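Local coordinates for concanavalin A-like lectin protein kinase family protein (PDB 6CTH) that probably acts as a plant lectin receptor-like protein kinase, transferring phosphate to protein substrates, with its kinase domain caught here with magnesium and a bound oxindole inhibitor, at residues Y201-V206 with L267-P272; S212-I217 with L227-W232; E240-I245 with Q258-V263; L262-L267 with A291-L296. One frame throughout, in Å; residues are numbered along the deposited sequence.

Contact 1 (Y201-V206 with L267-P272); sequences YSFGVV and LWCAHP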
loop_
_atom_site.group_PDB
_atom_site.type_symbol
_atom_site.label_atom_id
_atom_site.label_comp_id
_atom_site.label_asym_id
_atom_site.label_seq_id
_atom_site.Cartn_x
_atom_site.Cartn_y
_atom_site.Cartn_z
ATOM N N TYR A 201 3.671 -0.221 -11.096
ATOM C CA TYR A 201 5.097 -0.334 -10.663
ATOM C C TYR A 201 5.143 -0.484 -9.143
ATOM O O TYR A 201 5.728 -1.452 -8.626
ATOM C CB TYR A 201 5.874 0.837 -11.176
ATOM C CG TYR A 201 7.332 0.766 -10.696
ATOM C CD1 TYR A 201 7.694 1.175 -9.423
ATOM C CD2 TYR A 201 8.292 0.220 -11.524
ATOM C CE1 TYR A 201 9.008 1.051 -8.999
ATOM C CE2 TYR A 201 9.605 0.072 -11.098
ATOM C CZ TYR A 201 9.931 0.521 -9.866
ATOM O OH TYR A 201 11.266 0.386 -9.435
ATOM N N SER A 202 4.449 0.404 -8.416
ATOM C CA SER A 202 4.440 0.332 -6.955
ATOM C C SER A 202 3.855 -0.983 -6.482
ATOM O O SER A 202 4.356 -1.582 -5.563
ATOM C CB SER A 202 3.611 1.463 -6.349
ATOM O OG SER A 202 4.002 2.736 -6.857
ATOM N N PHE A 203 2.762 -1.434 -7.118
ATOM C CA PHE A 203 2.186 -2.742 -6.791
ATOM C C PHE A 203 3.218 -3.890 -6.939
ATOM O O PHE A 203 3.271 -4.810 -6.099
ATOM C CB PHE A 203 0.941 -3.011 -7.712
ATOM C CG PHE A 203 0.384 -4.411 -7.609
ATOM C CD1 PHE A 203 -0.569 -4.724 -6.673
ATOM C CD2 PHE A 203 0.851 -5.413 -8.443
ATOM C CE1 PHE A 203 -1.055 -6.029 -6.550
ATOM C CE2 PHE A 203 0.382 -6.715 -8.318
ATOM C CZ PHE A 203 -0.584 -7.020 -7.376
ATOM N N GLY A 204 3.990 -3.836 -8.018
ATOM C CA GLY A 204 5.081 -4.822 -8.314
ATOM C C GLY A 204 6.064 -4.880 -7.157
ATOM O O GLY A 204 6.363 -5.970 -6.662
ATOM N N VAL A 205 6.488 -3.715 -6.699
ATOM C CA VAL A 205 7.453 -3.628 -5.600
ATOM C C VAL A 205 6.837 -4.244 -4.352
ATOM O O VAL A 205 7.442 -5.118 -3.726
ATOM C CB VAL A 205 7.884 -2.198 -5.312
ATOM C CG1 VAL A 205 8.798 -2.161 -4.095
ATOM C CG2 VAL A 205 8.562 -1.602 -6.513
ATOM N N VAL A 206 5.587 -3.877 -4.064
ATOM C CA VAL A 206 4.900 -4.428 -2.908
ATOM C C VAL A 206 4.793 -5.945 -3.012
ATOM O O VAL A 206 4.980 -6.640 -2.035
ATOM C CB VAL A 206 3.515 -3.748 -2.709
ATOM C CG1 VAL A 206 2.655 -4.547 -1.732
ATOM C CG2 VAL A 206 3.736 -2.309 -2.212
ATOM N N LEU A 267 7.940 -8.690 -11.013
ATOM C CA LEU A 267 8.946 -8.119 -11.928
ATOM C C LEU A 267 8.306 -7.464 -13.143
ATOM O O LEU A 267 8.736 -6.429 -13.600
ATOM C CB LEU A 267 9.948 -9.233 -12.340
ATOM C CG LEU A 267 10.767 -9.868 -11.212
ATOM C CD1 LEU A 267 11.524 -11.055 -11.767
ATOM C CD2 LEU A 267 11.686 -8.816 -10.615
ATOM N N TRP A 268 7.306 -8.116 -13.719
ATOM C CA TRP A 268 6.548 -7.576 -14.856
ATOM C C TRP A 268 5.986 -6.205 -14.548
ATOM O O TRP A 268 6.072 -5.289 -15.359
ATOM C CB TRP A 268 5.439 -8.564 -15.170
ATOM C CG TRP A 268 4.653 -8.442 -16.414
ATOM C CD1 TRP A 268 5.037 -7.883 -17.605
ATOM C CD2 TRP A 268 3.355 -9.019 -16.643
ATOM N NE1 TRP A 268 4.027 -8.045 -18.551
ATOM C CE2 TRP A 268 2.999 -8.748 -17.988
ATOM C CE3 TRP A 268 2.456 -9.731 -15.839
ATOM C CZ2 TRP A 268 1.773 -9.156 -18.552
ATOM C CZ3 TRP A 268 1.217 -10.134 -16.410
ATOM C CH2 TRP A 268 0.928 -9.876 -17.765
ATOM N N CYS A 269 5.416 -6.087 -13.353
ATOM C CA CYS A 269 4.819 -4.857 -12.853
ATOM C C CYS A 269 5.904 -3.829 -12.612
ATOM O O CYS A 269 5.719 -2.672 -12.913
ATOM C CB CYS A 269 4.027 -5.114 -11.566
ATOM S SG CYS A 269 2.473 -5.979 -11.903
ATOM N N ALA A 270 7.064 -4.291 -12.139
ATOM C CA ALA A 270 8.174 -3.406 -11.854
ATOM C C ALA A 270 9.118 -3.185 -13.021
ATOM O O ALA A 270 10.271 -2.747 -12.825
ATOM C CB ALA A 270 8.918 -3.897 -10.613
ATOM N N HIS A 271 8.655 -3.411 -14.239
ATOM C CA HIS A 271 9.512 -3.220 -15.397
ATOM C C HIS A 271 9.966 -1.772 -15.498
ATOM O O HIS A 271 9.147 -0.871 -15.383
ATOM C CB HIS A 271 8.711 -3.550 -16.654
ATOM C CG HIS A 271 9.437 -4.419 -17.628
ATOM N ND1 HIS A 271 10.565 -4.002 -18.300
ATOM C CD2 HIS A 271 9.191 -5.680 -18.049
ATOM C CE1 HIS A 271 10.986 -4.973 -19.088
ATOM N NE2 HIS A 271 10.170 -6.002 -18.954
ATOM N N PRO A 272 11.259 -1.532 -15.737
ATOM C CA PRO A 272 11.705 -0.155 -15.891
ATOM C C PRO A 272 10.977 0.624 -16.974
ATOM O O PRO A 272 10.705 1.815 -16.790
ATOM C CB PRO A 272 13.217 -0.294 -16.226
ATOM C CG PRO A 272 13.575 -1.580 -15.571
ATOM C CD PRO A 272 12.395 -2.480 -15.753
#
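Two helices of the C-lobe of the protein kinase fold meet here at a glycine: the central helix 196-212, conventionally helix F, receives the C-terminal end of helix 256-269, helix H. The closest approach is at the backbone. The CA atoms of Gly204 and Cys269 are 4.5 Å apart, a spacing possible because Gly204 offers only hydrogens on the side facing Cys269, whose CB rests 3.4 Å from Gly204 CA. One turn before Gly204, Tyr201 CA approaches Cys269 O in a CA-H...O contact, with CA and O 3.3 Å apart and an angle of 151° at the hydrogen.

The sulfur contact is a Cys sulfur-aromatic one. With SG placed anti to its own carbonyl carbon (chi1 -73°), Cys269 brings SG to the edge of the Phe203 ring, 3.9 Å from CD2 and 79° off the ring normal. Val283 of helix 280-287 touches both side chains, and helix 112-132 also lies against Phe203.

The Tyr201 ring packs on the turn that leaves helix 256-269 at Ala270, its CG anti to the backbone N. There Tyr201 CE2 lies 4.1 Å from the methyl CB of Ala270. The same CE2 makes a separate close contact with a carbonyl, 3.4 Å from Ala270 O.

Contact 2 (S212-I217 with L227-W232); sequences SGRRSI and LLLVPW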
loop_
_atom_site.group_PDB
_atom_site.type_symbol
_atom_site.label_atom_id
_atom_site.label_comp_id
_atom_site.label_asym_id
_atom_site.label_seq_id
_atom_site.Cartn_x
_atom_site.Cartn_y
_atom_site.Cartn_z
ATOM N N SER A 212 9.132 -11.825 -0.239
ATOM C CA SER A 212 10.523 -11.916 0.260
ATOM C C SER A 212 10.678 -11.535 1.734
ATOM O O SER A 212 11.705 -11.869 2.376
ATOM C CB SER A 212 11.420 -11.036 -0.630
ATOM O OG SER A 212 11.226 -9.643 -0.359
ATOM N N GLY A 213 9.701 -10.816 2.287
ATOM C CA GLY A 213 9.826 -10.220 3.600
ATOM C C GLY A 213 10.922 -9.187 3.723
ATOM O O GLY A 213 11.422 -8.964 4.823
ATOM N N ARG A 214 11.312 -8.558 2.613
ATOM C CA ARG A 214 12.403 -7.590 2.565
ATOM C C ARG A 214 11.867 -6.273 2.038
ATOM O O ARG A 214 11.107 -6.270 1.050
ATOM C CB ARG A 214 13.498 -8.051 1.613
ATOM C CG ARG A 214 14.226 -9.284 2.120
ATOM C CD ARG A 214 15.219 -9.791 1.097
ATOM N NE ARG A 214 15.779 -11.099 1.463
ATOM C CZ ARG A 214 16.792 -11.305 2.317
ATOM N NH1 ARG A 214 17.380 -10.294 2.954
ATOM N NH2 ARG A 214 17.205 -12.564 2.544
ATOM N N ARG A 215 12.255 -5.178 2.712
ATOM C CA ARG A 215 11.864 -3.865 2.296
ATOM C C ARG A 215 12.611 -3.435 1.026
ATOM O O ARG A 215 13.837 -3.690 0.874
ATOM C CB ARG A 215 12.104 -2.873 3.455
ATOM C CG ARG A 215 11.425 -1.533 3.253
ATOM C CD ARG A 215 11.747 -0.558 4.376
ATOM N NE ARG A 215 11.335 -1.002 5.694
ATOM C CZ ARG A 215 10.143 -0.805 6.253
ATOM N NH1 ARG A 215 9.156 -0.220 5.589
ATOM N NH2 ARG A 215 9.933 -1.210 7.511
ATOM N N SER A 216 11.897 -2.748 0.131
ATOM C CA SER A 216 12.446 -2.266 -1.134
ATOM C C SER A 216 13.777 -1.519 -0.962
ATOM O O SER A 216 14.717 -1.811 -1.706
ATOM C CB SER A 216 11.488 -1.286 -1.819
ATOM O OG SER A 216 12.034 -0.881 -3.060
ATOM N N ILE A 217 13.763 -0.541 -0.073
ATOM C CA ILE A 217 14.891 0.417 0.136
ATOM C C ILE A 217 15.956 -0.112 1.106
ATOM O O ILE A 217 16.973 0.567 1.276
ATOM C CB ILE A 217 14.444 1.781 0.749
ATOM C CG1 ILE A 217 13.712 1.603 2.077
ATOM C CG2 ILE A 217 13.542 2.581 -0.194
ATOM C CD1 ILE A 217 13.645 2.856 2.950
ATOM N N LEU A 227 21.752 -3.167 -3.061
ATOM C CA LEU A 227 21.183 -2.216 -2.095
ATOM C C LEU A 227 19.671 -2.203 -2.160
ATOM O O LEU A 227 19.030 -1.699 -1.241
ATOM C CB LEU A 227 21.707 -0.807 -2.380
ATOM C CG LEU A 227 23.253 -0.716 -2.434
ATOM C CD1 LEU A 227 23.693 0.684 -2.836
ATOM C CD2 LEU A 227 23.826 -1.086 -1.082
ATOM N N LEU A 228 19.119 -2.702 -3.271
ATOM C CA LEU A 228 17.678 -2.675 -3.486
ATOM C C LEU A 228 17.081 -4.013 -3.839
ATOM O O LEU A 228 17.680 -4.848 -4.501
ATOM C CB LEU A 228 17.320 -1.676 -4.592
ATOM C CG LEU A 228 17.658 -0.197 -4.390
ATOM C CD1 LEU A 228 17.264 0.529 -5.654
ATOM C CD2 LEU A 228 16.929 0.437 -3.218
ATOM N N LEU A 229 15.799 -4.150 -3.499
ATOM C CA LEU A 229 15.079 -5.387 -3.736
ATOM C C LEU A 229 14.891 -5.807 -5.171
ATOM O O LEU A 229 15.129 -6.969 -5.490
ATOM C CB LEU A 229 13.669 -5.293 -3.080
ATOM C CG LEU A 229 12.818 -6.565 -3.109
ATOM C CD1 LEU A 229 13.473 -7.698 -2.377
ATOM C CD2 LEU A 229 11.485 -6.242 -2.443
ATOM N N VAL A 230 14.388 -4.921 -6.035
ATOM C CA VAL A 230 13.969 -5.324 -7.351
ATOM C C VAL A 230 15.153 -5.887 -8.188
ATOM O O VAL A 230 14.995 -6.928 -8.812
ATOM C CB VAL A 230 13.207 -4.185 -8.085
ATOM C CG1 VAL A 230 12.986 -4.458 -9.550
ATOM C CG2 VAL A 230 11.847 -3.930 -7.394
ATOM N N PRO A 231 16.301 -5.210 -8.191
ATOM C CA PRO A 231 17.440 -5.786 -8.977
ATOM C C PRO A 231 17.873 -7.151 -8.481
ATOM O O PRO A 231 18.199 -8.004 -9.302
ATOM C CB PRO A 231 18.571 -4.787 -8.783
ATOM C CG PRO A 231 17.933 -3.523 -8.389
ATOM C CD PRO A 231 16.623 -3.866 -7.711
ATOM N N TRP A 232 17.858 -7.376 -7.173
ATOM C CA TRP A 232 18.216 -8.684 -6.631
ATOM C C TRP A 232 17.206 -9.743 -7.005
ATOM O O TRP A 232 17.571 -10.842 -7.351
ATOM C CB TRP A 232 18.368 -8.604 -5.109
ATOM C CG TRP A 232 18.601 -9.892 -4.433
ATOM C CD1 TRP A 232 19.805 -10.538 -4.283
ATOM C CD2 TRP A 232 17.630 -10.695 -3.754
ATOM N NE1 TRP A 232 19.630 -11.702 -3.551
ATOM C CE2 TRP A 232 18.310 -11.815 -3.213
ATOM C CE3 TRP A 232 16.261 -10.576 -3.537
ATOM C CZ2 TRP A 232 17.655 -12.811 -2.474
ATOM C CZ3 TRP A 232 15.601 -11.579 -2.802
ATOM C CH2 TRP A 232 16.310 -12.681 -2.284
HETATM O O HOH W 1 13.663 -2.213 -5.095
#
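A single direct hydrogen bond joins the loop 212-217 to the start of helix 229-238: Leu229 N donates to Ser216 O over 3.1 Å, nearly straight at 164°, and meets a lone pair in the carbonyl plane. The next amide, Val230 N, gives its hydrogen to a water 3.0 Å away, which in turn donates to Ser216 OG. Ser216 thus serves one amide directly and the next through a water at the N-terminal end of this helix, for which Leu228 is the N-cap residue, while its OG is also bonded to Gly182 O. These residues bring the long loop after helix 196-212 of the kinase C-lobe back onto the helix that follows, by convention the passage from helix F to helix G.

Van der Waals packing centres on Leu229. Its CD1 reaches Arg214 CB at 4.0 Å and Ser212 OG at 3.6 Å, while CD2 covers the buried Arg214 O, which has no polar partner in the model. Ser212 OG accepts from Arg214 N in an ST turn and is also bonded to Leu208 O.

Charge plays a smaller part. The extended Arg214 chain crosses Trp232 at about a right angle, NE 4.1 Å from CH2; the cation-pi approach is long and at most weak, and Arg214 NH1 bonds to Pro219 O.

Contact 3 (E240-I245 with Q258-V263); sequences ERILDI and QLECLV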
loop_
_atom_site.group_PDB
_atom_site.type_symbol
_atom_site.label_atom_id
_atom_site.label_comp_id
_atom_site.label_asym_id
_atom_site.label_seq_id
_atom_site.Cartn_x
_atom_site.Cartn_y
_atom_site.Cartn_z
ATOM N N GLU A 240 17.658 -18.688 -12.474
ATOM C CA GLU A 240 16.696 -19.744 -12.043
ATOM C C GLU A 240 16.733 -20.071 -10.540
ATOM O O GLU A 240 16.679 -21.233 -10.149
ATOM C CB GLU A 240 16.837 -21.022 -12.902
ATOM C CG GLU A 240 16.473 -20.863 -14.377
ATOM C CD GLU A 240 17.618 -20.340 -15.251
ATOM O OE1 GLU A 240 18.710 -20.037 -14.697
ATOM O OE2 GLU A 240 17.435 -20.231 -16.489
ATOM N N ARG A 241 16.811 -19.017 -9.720
ATOM C CA ARG A 241 16.859 -19.096 -8.262
ATOM C C ARG A 241 15.609 -18.466 -7.605
ATOM O O ARG A 241 15.699 -17.829 -6.566
ATOM C CB ARG A 241 18.092 -18.347 -7.760
ATOM C CG ARG A 241 19.445 -18.857 -8.263
ATOM C CD ARG A 241 19.604 -20.382 -8.223
ATOM N NE ARG A 241 19.655 -20.904 -6.841
ATOM C CZ ARG A 241 19.675 -22.202 -6.511
ATOM N NH1 ARG A 241 19.642 -23.157 -7.448
ATOM N NH2 ARG A 241 19.720 -22.550 -5.231
ATOM N N ILE A 242 14.445 -18.683 -8.192
ATOM C CA ILE A 242 13.199 -18.126 -7.616
ATOM C C ILE A 242 12.994 -18.586 -6.171
ATOM O O ILE A 242 12.697 -17.774 -5.299
ATOM C CB ILE A 242 12.001 -18.386 -8.520
ATOM C CG1 ILE A 242 12.149 -17.497 -9.758
ATOM C CG2 ILE A 242 10.698 -18.062 -7.794
ATOM C CD1 ILE A 242 11.002 -17.561 -10.739
ATOM N N LEU A 243 13.327 -19.827 -5.867
ATOM C CA LEU A 243 13.120 -20.326 -4.515
ATOM C C LEU A 243 13.876 -19.492 -3.490
ATOM O O LEU A 243 13.395 -19.290 -2.386
ATOM C CB LEU A 243 13.514 -21.793 -4.399
ATOM C CG LEU A 243 12.633 -22.813 -5.109
ATOM C CD1 LEU A 243 12.940 -24.202 -4.579
ATOM C CD2 LEU A 243 11.163 -22.491 -4.912
ATOM N N ASP A 244 15.074 -19.045 -3.833
ATOM C CA ASP A 244 15.861 -18.185 -2.921
ATOM C C ASP A 244 15.181 -16.856 -2.531
ATOM O O ASP A 244 15.590 -16.221 -1.552
ATOM C CB ASP A 244 17.222 -17.825 -3.544
ATOM C CG ASP A 244 18.200 -18.981 -3.547
ATOM O OD1 ASP A 244 18.653 -19.368 -2.450
ATOM O OD2 ASP A 244 18.535 -19.486 -4.645
ATOM N N ILE A 245 14.230 -16.413 -3.335
ATOM C CA ILE A 245 13.494 -15.189 -3.069
ATOM C C ILE A 245 12.595 -15.235 -1.834
ATOM O O ILE A 245 12.443 -14.254 -1.128
ATOM C CB ILE A 245 12.635 -14.800 -4.278
ATOM C CG1 ILE A 245 13.503 -14.694 -5.522
ATOM C CG2 ILE A 245 11.909 -13.494 -4.017
ATOM C CD1 ILE A 245 14.568 -13.635 -5.412
ATOM N N GLN A 258 2.766 -20.790 -6.873
ATOM C CA GLN A 258 2.252 -19.452 -6.515
ATOM C C GLN A 258 3.401 -18.511 -6.256
ATOM O O GLN A 258 3.329 -17.340 -6.591
ATOM C CB GLN A 258 1.311 -19.510 -5.301
ATOM C CG GLN A 258 -0.043 -20.150 -5.588
ATOM C CD GLN A 258 -0.958 -20.232 -4.378
ATOM O OE1 GLN A 258 -0.559 -20.004 -3.242
ATOM N NE2 GLN A 258 -2.201 -20.568 -4.626
ATOM N N LEU A 259 4.508 -19.013 -5.705
ATOM C CA LEU A 259 5.655 -18.151 -5.461
ATOM C C LEU A 259 6.242 -17.688 -6.770
ATOM O O LEU A 259 6.561 -16.519 -6.922
ATOM C CB LEU A 259 6.756 -18.848 -4.640
ATOM C CG LEU A 259 8.068 -18.078 -4.516
ATOM C CD1 LEU A 259 7.928 -16.727 -3.818
ATOM C CD2 LEU A 259 9.061 -18.958 -3.772
ATOM N N GLU A 260 6.408 -18.620 -7.714
ATOM C CA GLU A 260 6.900 -18.278 -9.018
ATOM C C GLU A 260 6.022 -17.231 -9.659
ATOM O O GLU A 260 6.502 -16.274 -10.264
ATOM C CB GLU A 260 6.919 -19.533 -9.930
ATOM C CG GLU A 260 7.450 -19.279 -11.322
ATOM C CD GLU A 260 7.549 -20.574 -12.134
ATOM O OE1 GLU A 260 6.509 -21.228 -12.317
ATOM O OE2 GLU A 260 8.676 -20.920 -12.501
ATOM N N CYS A 261 4.724 -17.453 -9.547
ATOM C CA CYS A 261 3.765 -16.580 -10.187
ATOM C C CYS A 261 3.850 -15.187 -9.598
ATOM O O CYS A 261 3.875 -14.212 -10.336
ATOM C CB CYS A 261 2.378 -17.138 -10.016
ATOM S SG CYS A 261 1.178 -16.207 -10.980
ATOM N N LEU A 262 3.907 -15.122 -8.278
ATOM C CA LEU A 262 4.028 -13.843 -7.563
ATOM C C LEU A 262 5.280 -13.109 -7.949
ATOM O O LEU A 262 5.229 -11.921 -8.218
ATOM C CB LEU A 262 3.939 -14.030 -6.045
ATOM C CG LEU A 262 3.931 -12.744 -5.199
ATOM C CD1 LEU A 262 2.819 -11.800 -5.611
ATOM C CD2 LEU A 262 3.768 -13.061 -3.722
ATOM N N VAL A 263 6.419 -13.809 -7.999
ATOM C CA VAL A 263 7.667 -13.162 -8.373
ATOM C C VAL A 263 7.641 -12.662 -9.797
ATOM O O VAL A 263 8.053 -11.551 -10.052
ATOM C CB VAL A 263 8.883 -14.113 -8.143
ATOM C CG1 VAL A 263 10.142 -13.573 -8.786
ATOM C CG2 VAL A 263 9.121 -14.300 -6.655
#
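Ile242 is the main bump of this interface, and the hollow it enters lies on helix 256-269, between the side chains of Leu259 and Val263, one turn apart, with the backbone of Glu260 as its floor. CG2, held anti to the backbone N, goes in deepest: it lies 4.0 Å from Glu260 CA, 4.2 Å from Leu259 CG and 4.2 Å from Val263 CG2. The other branch of Ile242 runs out extended (chi2 -177°), and its CD1 crosses the aliphatic part of Glu260 at about a right angle, meeting CG at 4.0 Å.

Smaller bumps extend the fit in both directions. Ile245 sets CG2 obliquely against Val263 CG2 at 3.9 Å, where Trp232 and Ser236 of helix 229-238 also touch Ile245. Leu243 starts out pointing from the helix, but its end comes back so that CD2 touches Leu259 CD2 at the outer margin of the patch, beside Phe254.

Opposite in character is the bridge from Arg241 NE to Asp244 OD2, 2.8 Å long and confined to the loop. The loop itself opens with a Schellman motif, Glu240 at C-prime ending helix 229-238. Such apolar docking of the segment between helices G and H onto helix H belongs to the helical C-lobe of protein kinases.

Contact 4 (L262-L267 with A291-L296); sequences LVMVGL and APLPNL. With ACT (acetate ion), chain D.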
loop_
_atom_site.group_PDB
_atom_site.type_symbol
_atom_site.label_atom_id
_atom_site.label_comp_id
_atom_site.label_asym_id
_atom_site.label_seq_id
_atom_site.Cartn_x
_atom_site.Cartn_y
_atom_site.Cartn_z
ATOM N N LEU A 262 3.907 -15.122 -8.278
ATOM C CA LEU A 262 4.028 -13.843 -7.563
ATOM C C LEU A 262 5.280 -13.109 -7.949
ATOM O O LEU A 262 5.229 -11.921 -8.218
ATOM C CB LEU A 262 3.939 -14.030 -6.045
ATOM C CG LEU A 262 3.931 -12.744 -5.199
ATOM C CD1 LEU A 262 2.819 -11.800 -5.611
ATOM C CD2 LEU A 262 3.768 -13.061 -3.722
ATOM N N VAL A 263 6.419 -13.809 -7.999
ATOM C CA VAL A 263 7.667 -13.162 -8.373
ATOM C C VAL A 263 7.641 -12.662 -9.797
ATOM O O VAL A 263 8.053 -11.551 -10.052
ATOM C CB VAL A 263 8.883 -14.113 -8.143
ATOM C CG1 VAL A 263 10.142 -13.573 -8.786
ATOM C CG2 VAL A 263 9.121 -14.300 -6.655
ATOM N N MET A 264 7.186 -13.483 -10.745
ATOM C CA MET A 264 7.185 -13.042 -12.130
ATOM C C MET A 264 6.197 -11.890 -12.377
ATOM O O MET A 264 6.487 -10.970 -13.143
ATOM C CB MET A 264 6.999 -14.229 -13.121
ATOM C CG MET A 264 8.275 -15.105 -13.278
ATOM S SD MET A 264 7.710 -16.569 -14.156
ATOM C CE MET A 264 7.931 -15.961 -15.825
ATOM N N VAL A 265 5.035 -11.932 -11.734
ATOM C CA VAL A 265 4.081 -10.809 -11.770
ATOM C C VAL A 265 4.736 -9.562 -11.175
ATOM O O VAL A 265 4.651 -8.493 -11.749
ATOM C CB VAL A 265 2.787 -11.183 -11.012
ATOM C CG1 VAL A 265 1.980 -9.964 -10.605
ATOM C CG2 VAL A 265 1.977 -12.169 -11.856
ATOM N N GLY A 266 5.404 -9.708 -10.046
ATOM C CA GLY A 266 6.083 -8.561 -9.448
ATOM C C GLY A 266 7.092 -7.884 -10.361
ATOM O O GLY A 266 7.132 -6.662 -10.485
ATOM N N LEU A 267 7.940 -8.690 -11.013
ATOM C CA LEU A 267 8.946 -8.119 -11.928
ATOM C C LEU A 267 8.306 -7.464 -13.143
ATOM O O LEU A 267 8.736 -6.429 -13.600
ATOM C CB LEU A 267 9.948 -9.233 -12.340
ATOM C CG LEU A 267 10.767 -9.868 -11.212
ATOM C CD1 LEU A 267 11.524 -11.055 -11.767
ATOM C CD2 LEU A 267 11.686 -8.816 -10.615
ATOM N N ALA A 291 -4.359 -16.965 -17.239
ATOM C CA ALA A 291 -3.604 -16.469 -18.393
ATOM C C ALA A 291 -2.147 -16.758 -18.187
ATOM O O ALA A 291 -1.735 -16.937 -17.038
ATOM C CB ALA A 291 -3.829 -14.974 -18.613
ATOM N N PRO A 292 -1.336 -16.773 -19.267
ATOM C CA PRO A 292 0.052 -17.223 -19.075
ATOM C C PRO A 292 0.983 -16.299 -18.307
ATOM O O PRO A 292 0.807 -15.087 -18.340
ATOM C CB PRO A 292 0.587 -17.337 -20.514
ATOM C CG PRO A 292 -0.624 -17.560 -21.326
ATOM C CD PRO A 292 -1.649 -16.651 -20.702
ATOM N N LEU A 293 2.027 -16.891 -17.717
ATOM C CA LEU A 293 3.097 -16.148 -17.079
ATOM C C LEU A 293 3.709 -15.211 -18.109
ATOM O O LEU A 293 3.746 -15.536 -19.292
ATOM C CB LEU A 293 4.171 -17.079 -16.504
ATOM C CG LEU A 293 3.717 -17.963 -15.328
ATOM C CD1 LEU A 293 4.756 -19.032 -15.117
ATOM C CD2 LEU A 293 3.500 -17.186 -14.043
ATOM N N PRO A 294 4.141 -14.024 -17.691
ATOM C CA PRO A 294 4.773 -13.128 -18.662
ATOM C C PRO A 294 6.125 -13.673 -19.141
ATOM O O PRO A 294 6.800 -14.343 -18.371
ATOM C CB PRO A 294 5.039 -11.862 -17.850
ATOM C CG PRO A 294 5.209 -12.370 -16.466
ATOM C CD PRO A 294 4.170 -13.461 -16.331
ATOM N N ASN A 295 6.500 -13.330 -20.363
ATOM C CA ASN A 295 7.852 -13.586 -20.887
ATOM C C ASN A 295 8.750 -12.412 -20.477
ATOM O O ASN A 295 8.632 -11.303 -20.995
ATOM C CB ASN A 295 7.860 -13.765 -22.407
ATOM C CG ASN A 295 7.384 -15.150 -22.831
ATOM O OD1 ASN A 295 6.853 -15.914 -22.010
ATOM N ND2 ASN A 295 7.551 -15.479 -24.122
ATOM N N LEU A 296 9.612 -12.671 -19.526
ATOM C CA LEU A 296 10.516 -11.640 -19.003
ATOM C C LEU A 296 11.923 -11.936 -19.471
ATOM O O LEU A 296 12.276 -13.086 -19.522
ATOM C CB LEU A 296 10.470 -11.675 -17.503
ATOM C CG LEU A 296 9.114 -11.252 -16.944
ATOM C CD1 LEU A 296 9.182 -11.371 -15.447
ATOM C CD2 LEU A 296 8.766 -9.812 -17.332
HETATM C C ACT D . 4.174 -11.186 -22.123
HETATM O O ACT D . 5.285 -10.658 -22.247
HETATM O OXT ACT D . 4.054 -12.311 -21.625
HETATM C CH3 ACT D . 2.958 -10.372 -22.430
#
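Two flat groups flank the tail residues Pro294 and Asn295. The first is the indole of Trp268, which follows segment 262-267 on helix 256-269; one face of it carries Pro294 CB, almost straight above the ring plane and 3.5 Å from Trp268 CD2. The second is an acetate ion, probably from the crystallisation liquor, on the far side of the tail from the helix. Its OXT accepts a hydrogen bond from Asn295 N at 2.9 Å and 158°, while the other oxygen makes a long, weak one with the same amide.

The puckered ring of Pro294 points its CG at the helix, 3.8 Å from Met264 O and 4.2 Å from Met264 CB. The rest is packing around Met264. Its side chain is extended as far as SD and then bends at chi3 (88°), which swings the methyl CE towards the tail, 3.2 Å from Pro294 O. The side chains of Met264 and Leu293 cross at about a right angle, SD touching CD1 at 4.0 Å. Farther along, Leu296 lowers its CD1 between two successive turns of the helix, 3.6 Å from Met264 O and 3.8 Å from Leu267 CB. Tyr237 of helix 229-238 touches Met264, and its OH makes a weak hydrogen bond with Leu296 O.

No hydrogen bond links the two segments. Held by Leu293, Pro294 and Leu296, an irregular C-terminal tail thus packs across helix H of the kinase C-lobe.

In the fold
Three of the four contacts, 1, 3 and 4, use helix 256-269: its C-terminal end meets helix 196-212, an earlier turn takes the loop 240-245, and the tail 291-296 lies along another side. Contact 1 sits nearest the centre of the chain and is buried, with backbone and sulfur packed closely. Contact 4 is also buried but farther out, mostly apolar and without a hydrogen bond across its segments. Contacts 2 and 3 are partly exposed, and their chemistry differs: contact 2 alone has a hydrogen bond between its segments, at a helix start, whereas contact 3 joins its segments by aliphatic packing. Trp232 and Ile245 join contacts 2 and 3, and Val205 and Val230 join 1 and 2.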